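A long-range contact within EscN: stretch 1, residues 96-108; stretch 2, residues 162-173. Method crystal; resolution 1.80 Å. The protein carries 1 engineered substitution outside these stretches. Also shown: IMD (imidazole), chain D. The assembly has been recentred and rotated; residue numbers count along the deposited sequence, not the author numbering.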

ATOM      1  N   SER A  96      -3.303 -11.139   4.350  1.00 19.68           N
ATOM      2  CA  SER A  96      -3.262 -12.561   4.002  1.00 20.40           C
ATOM      3  C   SER A  96      -2.190 -12.841   2.953  1.00 20.62           C
ATOM      4  O   SER A  96      -2.490 -13.179   1.810  1.00 22.24           O
ATOM      5  CB  SER A  96      -4.629 -13.045   3.526  1.00 20.79           C
ATOM      6  OG  SER A  96      -5.525 -13.138   4.621  1.00 22.38           O
ATOM      7  N   ALA A  97      -0.934 -12.691   3.351  1.00 20.36           N
ATOM      8  CA  ALA A  97       0.191 -12.915   2.459  1.00 18.57           C
ATOM      9  C   ALA A  97       1.095 -13.969   3.075  1.00 18.30           C
ATOM     10  O   ALA A  97       1.273 -13.999   4.290  1.00 17.94           O
ATOM     11  CB  ALA A  97       0.968 -11.623   2.253  1.00 18.82           C
ATOM     12  N   ASP A  98       1.645 -14.835   2.232  1.00 17.04           N
ATOM     13  CA  ASP A  98       2.564 -15.887   2.675  1.00 16.97           C
ATOM     14  C   ASP A  98       3.930 -15.277   2.969  1.00 16.23           C
ATOM     15  O   ASP A  98       4.645 -15.701   3.882  1.00 15.96           O
ATOM     16  CB  ASP A  98       2.731 -16.929   1.566  1.00 17.79           C
ATOM     17  CG  ASP A  98       1.452 -17.678   1.260  1.00 19.29           C
ATOM     18  OD1 ASP A  98       0.618 -17.848   2.174  1.00 19.41           O
ATOM     19  OD2 ASP A  98       1.285 -18.106   0.100  1.00 19.61           O
ATOM     20  N   ILE A  99       4.281 -14.285   2.161  1.00 16.31           N
ATOM     21  CA  ILE A  99       5.588 -13.636   2.203  1.00 15.42           C
ATOM     22  C   ILE A  99       5.405 -12.149   1.949  1.00 15.24           C
ATOM     23  O   ILE A  99       4.657 -11.764   1.057  1.00 15.92           O
ATOM     24  CB  ILE A  99       6.484 -14.168   1.069  1.00 15.84           C
ATOM     25  CG1 ILE A  99       6.656 -15.691   1.171  1.00 15.70           C
ATOM     26  CG2 ILE A  99       7.836 -13.452   1.060  1.00 15.78           C
ATOM     27  CD1 ILE A  99       7.637 -16.116   2.226  1.00 15.40           C
ATOM     28  N   ILE A 100       6.094 -11.323   2.724  1.00 14.81           N
ATOM     29  CA  ILE A 100       6.078  -9.881   2.508  1.00 15.68           C
ATOM     30  C   ILE A 100       7.472  -9.430   2.110  1.00 16.25           C
ATOM     31  O   ILE A 100       8.455  -9.738   2.786  1.00 15.86           O
ATOM     32  CB  ILE A 100       5.638  -9.101   3.776  1.00 16.11           C
ATOM     33  CG1 ILE A 100       4.262  -9.572   4.253  1.00 16.98           C
ATOM     34  CG2 ILE A 100       5.598  -7.604   3.485  1.00 16.74           C
ATOM     35  CD1 ILE A 100       3.946  -9.116   5.666  1.00 18.13           C
ATOM     36  N   VAL A 101       7.557  -8.717   0.991  1.00 15.91           N
ATOM     37  CA  VAL A 101       8.802  -8.106   0.602  1.00 15.18           C
ATOM     38  C   VAL A 101       8.622  -6.605   0.726  1.00 15.97           C
ATOM     39  O   VAL A 101       7.799  -6.015   0.028  1.00 14.70           O
ATOM     40  CB  VAL A 101       9.207  -8.492  -0.832  1.00 14.49           C
ATOM     41  CG1 VAL A 101      10.495  -7.803  -1.234  1.00 15.23           C
ATOM     42  CG2 VAL A 101       9.328 -10.012  -0.951  1.00 14.73           C
ATOM     43  N   LEU A 102       9.397  -6.010   1.625  1.00 16.43           N
ATOM     44  CA  LEU A 102       9.332  -4.585   1.909  1.00 18.21           C
ATOM     45  C   LEU A 102      10.517  -3.880   1.281  1.00 18.37           C
ATOM     46  O   LEU A 102      11.650  -4.379   1.327  1.00 19.87           O
ATOM     47  CB  LEU A 102       9.348  -4.359   3.421  1.00 20.51           C
ATOM     48  CG  LEU A 102       8.007  -4.395   4.145  1.00 22.01           C
ATOM     49  CD1 LEU A 102       8.187  -4.696   5.614  1.00 23.45           C
ATOM     50  CD2 LEU A 102       7.308  -3.047   3.980  1.00 22.33           C
ATOM     51  N   ALA A 103      10.247  -2.741   0.656  1.00 16.81           N
ATOM     52  CA  ALA A 103      11.293  -1.870   0.190  1.00 16.15           C
ATOM     53  C   ALA A 103      11.113  -0.569   0.936  1.00 16.33           C
ATOM     54  O   ALA A 103      10.105   0.144   0.745  1.00 16.70           O
ATOM     55  CB  ALA A 103      11.211  -1.655  -1.305  1.00 16.97           C
ATOM     56  N   LEU A 104      12.057  -0.284   1.829  1.00 14.95           N
ATOM     57  CA  LEU A 104      12.036   0.951   2.605  1.00 14.26           C
ATOM     58  C   LEU A 104      13.123   1.875   2.075  1.00 13.34           C
ATOM     59  O   LEU A 104      14.320   1.684   2.348  1.00 13.09           O
ATOM     60  CB  LEU A 104      12.255   0.652   4.087  1.00 15.43           C
ATOM     61  CG  LEU A 104      11.308  -0.377   4.713  1.00 15.83           C
ATOM     62  CD1 LEU A 104      11.640  -0.575   6.182  1.00 16.22           C
ATOM     63  CD2 LEU A 104       9.874   0.075   4.544  1.00 16.91           C
ATOM     64  N   ILE A 105      12.698   2.867   1.306  1.00 13.50           N
ATOM     65  CA  ILE A 105      13.606   3.671   0.504  1.00 13.33           C
ATOM     66  C   ILE A 105      13.626   5.149   0.898  1.00 13.02           C
ATOM     67  O   ILE A 105      12.592   5.828   0.925  1.00 12.84           O
ATOM     68  CB  ILE A 105      13.233   3.568  -1.012  1.00 12.85           C
ATOM     69  CG1 ILE A 105      13.188   2.088  -1.470  1.00 13.63           C
ATOM     70  CG2 ILE A 105      14.167   4.459  -1.861  1.00 12.80           C
ATOM     71  CD1 ILE A 105      12.761   1.896  -2.932  1.00 14.20           C
ATOM     72  N   GLY A 106      14.815   5.651   1.198  1.00 11.85           N
ATOM     73  CA  GLY A 106      15.057   7.094   1.234  1.00 11.94           C
ATOM     74  C   GLY A 106      14.788   7.833   2.533  1.00 11.33           C
ATOM     75  O   GLY A 106      14.917   9.060   2.585  1.00  9.87           O
ATOM     76  N   GLU A 107      14.400   7.107   3.577  1.00 13.14           N
ATOM     77  CA  GLU A 107      14.182   7.747   4.885  1.00 16.17           C
ATOM     78  C   GLU A 107      15.427   7.617   5.757  1.00 16.99           C
ATOM     79  O   GLU A 107      16.372   6.912   5.404  1.00 16.23           O
ATOM     80  CB  GLU A 107      12.956   7.167   5.615  1.00 18.93           C
ATOM     81  CG  GLU A 107      11.668   7.094   4.793  1.00 21.29           C
ATOM     82  CD  GLU A 107      10.976   8.423   4.598  1.00 24.15           C
ATOM     83  OE1 GLU A 107      11.215   9.361   5.397  1.00 25.32           O
ATOM     84  OE2 GLU A 107      10.172   8.531   3.631  1.00 25.42           O
ATOM     85  N   ARG A 108      15.440   8.312   6.890  1.00 18.35           N
ATOM     86  CA  ARG A 108      16.552   8.184   7.829  1.00 20.02           C
ATOM     87  C   ARG A 108      16.416   6.909   8.654  1.00 20.05           C
ATOM     88  O   ARG A 108      15.321   6.368   8.794  1.00 19.42           O
ATOM     89  CB  ARG A 108      16.616   9.399   8.750  1.00 22.03           C
ATOM     90  CG  ARG A 108      17.097  10.654   8.054  1.00 24.57           C
ATOM     91  CD  ARG A 108      17.076  11.842   8.992  1.00 26.79           C
ATOM     92  NE  ARG A 108      15.743  12.089   9.538  1.00 29.03           N
ATOM     93  CZ  ARG A 108      15.397  11.875  10.806  1.00 29.88           C
ATOM     94  NH1 ARG A 108      16.291  11.403  11.672  1.00 30.20           N
ATOM     95  NH2 ARG A 108      14.157  12.140  11.210  1.00 30.10           N
TER
HETATM   96  N1  IMD D1295      11.925   3.982   5.193  1.00 29.33           N
HETATM   97  C2  IMD D1295      10.887   3.903   4.332  1.00 28.24           C
HETATM   98  N3  IMD D1295       9.747   3.818   5.064  1.00 29.78           N
HETATM   99  C4  IMD D1295      10.067   3.842   6.383  1.00 29.18           C
HETATM  100  C5  IMD D1295      11.447   3.939   6.464  1.00 29.06           C
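Stretch 2, residues 162-173: VLLMMDSVTRYA

Stretch 2 enters as a β-strand, Val 162 to Asp 167, laid beside the strand Ile 99 to Ile 105 of stretch 1. The N-to-C directions differ by 15° (signed crossing angle -15°) and the axes approach to 4.7 Å, which defines a parallel pair. The register is unbroken: Ile 99 pairs with Val 162, Ile 100 with Leu 163, and so on to Leu 104 with Asp 167, with CA-CA distances of 4.6 to 5.1 Å.

Six backbone hydrogen bonds fix this register, all with N-H...O angles of 160° or more. Leu 163 N donates to Ile 99 O (2.9 Å), Met 165 N to Val 101 O (2.8 Å) and Asp 167 N to Ala 103 O (2.8 Å). In return, Val 101 N donates to Leu 163 O (2.8 Å), Ala 103 N to Met 165 O (2.9 Å) and Ile 105 N to Asp 167 O (2.9 Å). Leu 163, Met 165 and Asp 167 each use both N and O toward stretch 1, as do Val 101 and Ala 103 toward stretch 2; at the ends of stretch 1's ladder Ile 99 contributes only its O and Ile 105 only its N. The same carbonyls also receive CA-H...O contacts, for example from Val 162 CA to Ile 99 O at 3.3 Å.

Side chains alternate between the two sheet faces. On one, Val 101 CG1 lies 4.0 Å from Leu 164 CD1 and Ala 103 CB 4.2 Å from Met 166 CG; on the other, Leu 102 CD2 meets Met 165 SD at 3.6 Å. Asp 167 shares the face of Leu 102, and its OD2 accepts from N3 of the bound imidazole at 2.6 Å (167°).

After a cis peptide bond between Asp 167 and Ser 168, the chain turns into a helix starting at Val 169. Ser 168 OG caps it by accepting from Arg 171 N (2.9 Å, 158°), and Ser 168 O accepts from Tyr 172 N at 3.1 Å. The helix start packs on the end of the first strand: Ile 105 CD1 is 4.1 Å from Tyr 172 CB, and Gly 106 O is 3.4 Å from Arg 171 CD. An ideal CB on Gly 106 would lie 2.7 Å from Arg 171 CD, a clash, while its phi of 88° itself favours glycine.

Arg 171 NE donates to Glu 107 OE2 at 2.7 Å in a salt bridge; the carboxylate oxygen lies at the guanidinium edge, although the 143° angle shows some bending. Water 1 completes the junction, donating to Ile 105 O (2.7 Å) and to Glu 107 OE2 (2.8 Å) while accepting from Ser 168 OG (2.8 Å). Ser 168 OG therefore both donates and accepts, and Glu 107 OE2 accepts twice.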

ATOM      1  N   VAL A 162       2.539 -13.364  -2.494  1.00 14.91           N
ATOM      2  CA  VAL A 162       3.483 -12.367  -2.007  1.00 13.70           C
ATOM      3  C   VAL A 162       2.839 -10.980  -1.911  1.00 12.40           C
ATOM      4  O   VAL A 162       2.076 -10.579  -2.780  1.00 13.69           O
ATOM      5  CB  VAL A 162       4.706 -12.288  -2.934  1.00 13.71           C
ATOM      6  CG1 VAL A 162       5.716 -11.258  -2.423  1.00 14.87           C
ATOM      7  CG2 VAL A 162       5.363 -13.676  -3.084  1.00 13.41           C
ATOM      8  N   LEU A 163       3.134 -10.269  -0.835  1.00 12.45           N
ATOM      9  CA  LEU A 163       2.812  -8.841  -0.753  1.00 13.26           C
ATOM     10  C   LEU A 163       4.098  -8.052  -0.921  1.00 13.28           C
ATOM     11  O   LEU A 163       5.012  -8.161  -0.101  1.00 13.73           O
ATOM     12  CB  LEU A 163       2.156  -8.494   0.587  1.00 13.43           C
ATOM     13  CG  LEU A 163       1.969  -6.997   0.864  1.00 14.52           C
ATOM     14  CD1 LEU A 163       1.121  -6.346  -0.218  1.00 14.32           C
ATOM     15  CD2 LEU A 163       1.379  -6.724   2.259  1.00 15.00           C
ATOM     16  N   LEU A 164       4.178  -7.281  -2.002  1.00 13.01           N
ATOM     17  CA  LEU A 164       5.297  -6.364  -2.212  1.00 12.82           C
ATOM     18  C   LEU A 164       4.859  -4.992  -1.712  1.00 13.38           C
ATOM     19  O   LEU A 164       3.842  -4.457  -2.157  1.00 12.60           O
ATOM     20  CB  LEU A 164       5.636  -6.277  -3.698  1.00 13.69           C
ATOM     21  CG  LEU A 164       6.664  -5.215  -4.117  1.00 13.46           C
ATOM     22  CD1 LEU A 164       8.042  -5.497  -3.471  1.00 14.77           C
ATOM     23  CD2 LEU A 164       6.773  -5.208  -5.641  1.00 13.75           C
ATOM     24  N   MET A 165       5.612  -4.424  -0.779  1.00 13.82           N
ATOM     25  CA  MET A 165       5.219  -3.142  -0.219  1.00 14.98           C
ATOM     26  C   MET A 165       6.383  -2.166  -0.332  1.00 14.89           C
ATOM     27  O   MET A 165       7.434  -2.365   0.283  1.00 14.91           O
ATOM     28  CB  MET A 165       4.759  -3.293   1.243  1.00 15.37           C
ATOM     29  CG  MET A 165       4.458  -1.955   1.919  1.00 17.31           C
ATOM     30  SD  MET A 165       3.900  -2.043   3.654  1.00 19.21           S
ATOM     31  CE  MET A 165       2.272  -2.754   3.496  1.00 19.49           C
ATOM     32  N   MET A 166       6.196  -1.129  -1.133  1.00 14.22           N
ATOM     33  CA  MET A 166       7.278  -0.214  -1.440  1.00 16.07           C
ATOM     34  C   MET A 166       6.982   1.155  -0.848  1.00 15.16           C
ATOM     35  O   MET A 166       6.060   1.838  -1.285  1.00 13.45           O
ATOM     36  CB  MET A 166       7.471  -0.101  -2.948  1.00 17.24           C
ATOM     37  CG  MET A 166       8.580   0.889  -3.291  1.00 18.89           C
ATOM     38  SD  MET A 166       8.874   1.077  -5.052  1.00 23.33           S
ATOM     39  CE  MET A 166       8.911  -0.625  -5.548  1.00 21.56           C
ATOM     40  N   ASP A 167       7.765   1.540   0.154  1.00 14.71           N
ATOM     41  CA  ASP A 167       7.605   2.823   0.825  1.00 14.39           C
ATOM     42  C   ASP A 167       8.937   3.555   0.620  1.00 12.84           C
ATOM     43  O   ASP A 167       9.864   3.352   1.407  1.00 10.93           O
ATOM     44  CB  ASP A 167       7.331   2.576   2.326  1.00 15.36           C
ATOM     45  CG  ASP A 167       6.949   3.846   3.099  1.00 16.15           C
ATOM     46  OD1 ASP A 167       6.357   4.783   2.524  1.00 15.75           O
ATOM     47  OD2 ASP A 167       7.244   3.911   4.313  1.00 17.77           O
ATOM     48  N   SER A 168       9.058   4.387  -0.420  1.00 11.63           N
ATOM     49  CA  SER A 168       7.952   4.860  -1.253  1.00 11.31           C
ATOM     50  C   SER A 168       8.353   4.912  -2.717  1.00 11.77           C
ATOM     51  O   SER A 168       9.540   5.008  -3.035  1.00 11.82           O
ATOM     52  CB  SER A 168       7.607   6.296  -0.840  1.00 10.94           C
ATOM     53  OG  SER A 168       8.751   7.148  -0.991  1.00 10.46           O
ATOM     54  N   VAL A 169       7.370   4.887  -3.612  1.00 11.63           N
ATOM     55  CA  VAL A 169       7.687   5.080  -5.015  1.00 12.82           C
ATOM     56  C   VAL A 169       8.197   6.509  -5.210  1.00 12.38           C
ATOM     57  O   VAL A 169       9.009   6.763  -6.093  1.00 11.55           O
ATOM     58  CB  VAL A 169       6.499   4.708  -5.945  1.00 14.10           C
ATOM     59  CG1 VAL A 169       5.337   5.678  -5.794  1.00 14.48           C
ATOM     60  CG2 VAL A 169       6.981   4.627  -7.402  1.00 15.63           C
ATOM     61  N   THR A 170       7.727   7.434  -4.364  1.00 10.48           N
ATOM     62  CA  THR A 170       8.190   8.826  -4.429  1.00 11.05           C
ATOM     63  C   THR A 170       9.707   8.944  -4.267  1.00 11.23           C
ATOM     64  O   THR A 170      10.378   9.619  -5.049  1.00 10.80           O
ATOM     65  CB  THR A 170       7.499   9.662  -3.342  1.00 10.65           C
ATOM     66  OG1 THR A 170       6.084   9.649  -3.579  1.00 10.39           O
ATOM     67  CG2 THR A 170       8.032  11.108  -3.349  1.00 10.96           C
ATOM     68  N   ARG A 171      10.255   8.294  -3.244  1.00 11.09           N
ATOM     69  CA  ARG A 171      11.699   8.410  -2.993  1.00 11.62           C
ATOM     70  C   ARG A 171      12.511   7.531  -3.922  1.00 11.48           C
ATOM     71  O   ARG A 171      13.664   7.866  -4.252  1.00 11.34           O
ATOM     72  CB  ARG A 171      12.027   8.170  -1.518  1.00 12.33           C
ATOM     73  CG  ARG A 171      11.462   9.275  -0.618  1.00 15.15           C
ATOM     74  CD  ARG A 171      12.111   9.271   0.758  1.00 17.42           C
ATOM     75  NE  ARG A 171      11.346  10.044   1.739  1.00 20.34           N
ATOM     76  CZ  ARG A 171      11.599  11.308   2.044  1.00 22.75           C
ATOM     77  NH1 ARG A 171      12.602  11.942   1.444  1.00 23.89           N
ATOM     78  NH2 ARG A 171      10.864  11.934   2.964  1.00 23.06           N
ATOM     79  N   TYR A 172      11.905   6.437  -4.388  1.00 11.42           N
ATOM     80  CA  TYR A 172      12.504   5.664  -5.462  1.00 11.80           C
ATOM     81  C   TYR A 172      12.697   6.577  -6.673  1.00 11.84           C
ATOM     82  O   TYR A 172      13.764   6.584  -7.299  1.00 11.83           O
ATOM     83  CB  TYR A 172      11.619   4.484  -5.903  1.00 12.77           C
ATOM     84  CG  TYR A 172      11.907   4.142  -7.346  1.00 13.07           C
ATOM     85  CD1 TYR A 172      13.022   3.379  -7.689  1.00 12.86           C
ATOM     86  CD2 TYR A 172      11.106   4.631  -8.379  1.00 11.86           C
ATOM     87  CE1 TYR A 172      13.325   3.109  -9.006  1.00 13.38           C
ATOM     88  CE2 TYR A 172      11.399   4.360  -9.701  1.00 12.86           C
ATOM     89  CZ  TYR A 172      12.519   3.599 -10.009  1.00 13.04           C
ATOM     90  OH  TYR A 172      12.820   3.331 -11.322  1.00 13.55           O
ATOM     91  N   ALA A 173      11.650   7.327  -7.008  1.00 10.22           N
ATOM     92  CA  ALA A 173      11.673   8.187  -8.210  1.00 10.62           C
ATOM     93  C   ALA A 173      12.696   9.314  -8.094  1.00 11.38           C
ATOM     94  O   ALA A 173      13.338   9.692  -9.082  1.00 10.94           O
ATOM     95  CB  ALA A 173      10.284   8.744  -8.500  1.00 10.87           C
TER
HETATM   96  O   HOH W   1      10.096   6.778   1.471  1.00 17.99           O